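Local coordinates for protein mosquitocidal toxin (Lysinibacillus sphaericus, PDB 2VSE) that kills mosquito larvae as a holotoxin that joins an ADP-ribosyltransferase to four ricin-B-like lectin domains, which probably bind glycans, at residues V284-S289 with E305-N310. Sequence-based numbering, arbitrary orientation.
Sequences VVTLDS and ENQKWN
N306 meets L287 in the first ricin-B-type beta-trefoil of the toxin, where the QxW element (Q307, K308, W309) leading into strand 309-314 packs against strand 283-287. N306 grips L287 twice: its backbone O accepts a hydrogen bond from L287 N at 3.0 Å, and its ND2 makes a weak, bent bond to L287 O. Its CG sits between backbone N and carbonyl carbon (chi1 74°), which sets the side-chain amide beside T286, with ND2 within reach of L287 O; N324 ND2 also binds N306 O. Q307 then runs extended beside T286, with CG 3.5 Å from T286 CB, and its amide crosses V284, whose CG2 touches NE2 at 3.4 Å. Outside partners fix that amide: NE2 bonds to K300 O, and OE1 receives the amides of F302 and F304. W309 sets its indole edge against V285 O, its side chain crossing that of V285 at about a right angle; V285 CG1 lies 3.6 Å from CZ2 and L287 CB 3.9 Å from CH2. A water lies within hydrogen-bonding distance of V285 O and Q307 O. The same V285 O accepts a hydrogen bond from W309 NE1 at 2.8 Å, nearly straight at 177° and in the ring plane, though NE1 sits above the carbonyl plane.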
ATOM      1  N   VAL A 284      16.407  13.254 -25.421  1.00 48.84           N
ATOM      2  CA  VAL A 284      15.944  12.075 -26.147  1.00 48.83           C
ATOM      3  C   VAL A 284      16.125  12.235 -27.639  1.00 48.93           C
ATOM      4  O   VAL A 284      16.226  13.359 -28.132  1.00 49.11           O
ATOM      5  CB  VAL A 284      14.452  11.732 -25.838  1.00 49.02           C
ATOM      6  CG1 VAL A 284      14.297  11.191 -24.409  1.00 48.17           C
ATOM      7  CG2 VAL A 284      13.541  12.946 -26.069  1.00 48.53           C
ATOM      8  N   VAL A 285      16.183  11.100 -28.341  1.00 48.96           N
ATOM      9  CA  VAL A 285      16.188  11.055 -29.806  1.00 48.76           C
ATOM     10  C   VAL A 285      14.860  11.593 -30.311  1.00 48.88           C
ATOM     11  O   VAL A 285      13.795  11.066 -29.967  1.00 48.88           O
ATOM     12  CB  VAL A 285      16.375   9.609 -30.341  1.00 48.84           C
ATOM     13  CG1 VAL A 285      16.379   9.599 -31.852  1.00 48.28           C
ATOM     14  CG2 VAL A 285      17.666   8.981 -29.817  1.00 48.78           C
ATOM     15  N   THR A 286      14.921  12.645 -31.119  1.00 48.92           N
ATOM     16  CA  THR A 286      13.706  13.313 -31.566  1.00 49.24           C
ATOM     17  C   THR A 286      13.763  13.703 -33.028  1.00 49.42           C
ATOM     18  O   THR A 286      14.772  14.244 -33.487  1.00 49.65           O
ATOM     19  CB  THR A 286      13.356  14.539 -30.665  1.00 49.38           C
ATOM     20  OG1 THR A 286      12.900  15.627 -31.473  1.00 49.88           O
ATOM     21  CG2 THR A 286      14.546  15.004 -29.875  1.00 48.77           C
ATOM     22  N   LEU A 287      12.678  13.429 -33.753  1.00 49.57           N
ATOM     23  CA  LEU A 287      12.582  13.819 -35.156  1.00 49.65           C
ATOM     24  C   LEU A 287      12.118  15.265 -35.270  1.00 49.90           C
ATOM     25  O   LEU A 287      11.032  15.616 -34.802  1.00 49.88           O
ATOM     26  CB  LEU A 287      11.660  12.876 -35.936  1.00 49.65           C
ATOM     27  CG  LEU A 287      11.536  13.129 -37.447  1.00 49.58           C
ATOM     28  CD1 LEU A 287      12.877  12.976 -38.180  1.00 47.67           C
ATOM     29  CD2 LEU A 287      10.472  12.216 -38.035  1.00 49.23           C
ATOM     30  N   ASP A 288      12.950  16.092 -35.900  1.00 50.30           N
ATOM     31  CA  ASP A 288      12.747  17.544 -35.909  1.00 50.66           C
ATOM     32  C   ASP A 288      11.415  17.980 -36.508  1.00 50.53           C
ATOM     33  O   ASP A 288      10.691  18.752 -35.891  1.00 50.57           O
ATOM     34  CB  ASP A 288      13.907  18.264 -36.612  1.00 50.86           C
ATOM     35  CG  ASP A 288      13.868  19.769 -36.391  1.00 51.69           C
ATOM     36  OD1 ASP A 288      13.681  20.184 -35.223  1.00 52.31           O
ATOM     37  OD2 ASP A 288      14.008  20.534 -37.379  1.00 52.50           O
ATOM     38  N   SER A 289      11.098  17.466 -37.694  1.00 50.69           N
ATOM     39  CA  SER A 289       9.873  17.810 -38.403  1.00 50.93           C
ATOM     40  C   SER A 289       9.186  16.573 -38.996  1.00 50.96           C
ATOM     41  O   SER A 289       9.523  15.445 -38.642  1.00 51.08           O
ATOM     42  CB  SER A 289      10.187  18.809 -39.504  1.00 51.18           C
ATOM     43  OG  SER A 289       8.981  19.359 -40.009  1.00 52.84           O
ATOM     44  N   GLU A 305       5.090  13.546 -29.146  1.00 47.93           N
ATOM     45  CA  GLU A 305       4.978  12.382 -30.027  1.00 48.08           C
ATOM     46  C   GLU A 305       6.212  12.194 -30.907  1.00 48.23           C
ATOM     47  O   GLU A 305       6.684  11.061 -31.073  1.00 48.48           O
ATOM     48  CB  GLU A 305       3.694  12.410 -30.859  1.00 48.07           C
ATOM     49  CG  GLU A 305       2.409  12.279 -30.036  1.00 47.74           C
ATOM     50  CD  GLU A 305       2.458  11.130 -29.033  1.00 48.85           C
ATOM     51  OE1 GLU A 305       2.302   9.963 -29.446  1.00 47.80           O
ATOM     52  OE2 GLU A 305       2.645  11.399 -27.822  1.00 48.96           O
ATOM     53  N   ASN A 306       6.773  13.291 -31.422  1.00 48.25           N
ATOM     54  CA  ASN A 306       7.996  13.208 -32.247  1.00 48.39           C
ATOM     55  C   ASN A 306       9.241  12.795 -31.460  1.00 48.50           C
ATOM     56  O   ASN A 306      10.335  12.689 -32.019  1.00 48.80           O
ATOM     57  CB  ASN A 306       8.262  14.509 -33.014  1.00 48.13           C
ATOM     58  CG  ASN A 306       8.784  15.636 -32.123  1.00 48.89           C
ATOM     59  OD1 ASN A 306       8.654  15.601 -30.902  1.00 51.26           O
ATOM     60  ND2 ASN A 306       9.372  16.647 -32.738  1.00 48.96           N
ATOM     61  N   GLN A 307       9.071  12.587 -30.157  1.00 48.38           N
ATOM     62  CA  GLN A 307      10.155  12.117 -29.293  1.00 48.21           C
ATOM     63  C   GLN A 307       9.944  10.662 -28.886  1.00 48.16           C
ATOM     64  O   GLN A 307      10.564  10.179 -27.937  1.00 47.80           O
ATOM     65  CB  GLN A 307      10.269  12.984 -28.040  1.00 47.96           C
ATOM     66  CG  GLN A 307      10.783  14.370 -28.299  1.00 48.01           C
ATOM     67  CD  GLN A 307      10.870  15.202 -27.041  1.00 48.05           C
ATOM     68  OE1 GLN A 307       9.943  15.225 -26.229  1.00 47.54           O
ATOM     69  NE2 GLN A 307      11.989  15.911 -26.877  1.00 47.16           N
ATOM     70  N   LYS A 308       9.063   9.973 -29.608  1.00 48.19           N
ATOM     71  CA  LYS A 308       8.767   8.567 -29.339  1.00 48.15           C
ATOM     72  C   LYS A 308       8.905   7.753 -30.634  1.00 48.26           C
ATOM     73  O   LYS A 308       8.596   8.240 -31.727  1.00 48.26           O
ATOM     74  CB  LYS A 308       7.366   8.401 -28.742  1.00 47.95           C
ATOM     75  CG  LYS A 308       7.090   9.229 -27.487  1.00 48.13           C
ATOM     76  CD  LYS A 308       5.636   9.114 -27.070  1.00 48.11           C
ATOM     77  CE  LYS A 308       5.256  10.171 -26.050  1.00 47.63           C
ATOM     78  NZ  LYS A 308       3.819  10.045 -25.671  1.00 47.69           N
ATOM     79  N   TRP A 309       9.372   6.517 -30.504  1.00 48.05           N
ATOM     80  CA  TRP A 309       9.665   5.681 -31.659  1.00 48.29           C
ATOM     81  C   TRP A 309       9.081   4.308 -31.450  1.00 48.66           C
ATOM     82  O   TRP A 309       9.110   3.773 -30.330  1.00 48.82           O
ATOM     83  CB  TRP A 309      11.183   5.564 -31.887  1.00 47.90           C
ATOM     84  CG  TRP A 309      11.866   6.888 -32.009  1.00 47.79           C
ATOM     85  CD1 TRP A 309      12.254   7.712 -30.985  1.00 48.11           C
ATOM     86  CD2 TRP A 309      12.224   7.562 -33.219  1.00 47.67           C
ATOM     87  NE1 TRP A 309      12.833   8.855 -31.484  1.00 48.35           N
ATOM     88  CE2 TRP A 309      12.824   8.790 -32.854  1.00 48.44           C
ATOM     89  CE3 TRP A 309      12.093   7.252 -34.577  1.00 48.12           C
ATOM     90  CZ2 TRP A 309      13.300   9.710 -33.806  1.00 48.53           C
ATOM     91  CZ3 TRP A 309      12.566   8.176 -35.527  1.00 48.13           C
ATOM     92  CH2 TRP A 309      13.165   9.384 -35.131  1.00 47.59           C
ATOM     93  N   ASN A 310       8.522   3.753 -32.518  1.00 49.02           N
ATOM     94  CA  ASN A 310       8.127   2.355 -32.529  1.00 49.85           C
ATOM     95  C   ASN A 310       9.298   1.521 -32.991  1.00 49.80           C
ATOM     96  O   ASN A 310       9.781   1.695 -34.109  1.00 49.67           O
ATOM     97  CB  ASN A 310       6.934   2.118 -33.450  1.00 50.07           C
ATOM     98  CG  ASN A 310       5.607   2.441 -32.783  1.00 52.53           C
ATOM     99  OD1 ASN A 310       4.609   2.682 -33.470  1.00 56.66           O
ATOM    100  ND2 ASN A 310       5.577   2.430 -31.450  1.00 52.60           N
TER
HETATM  101  O   HOH W   1      13.178   9.165 -27.836  1.00 39.47           O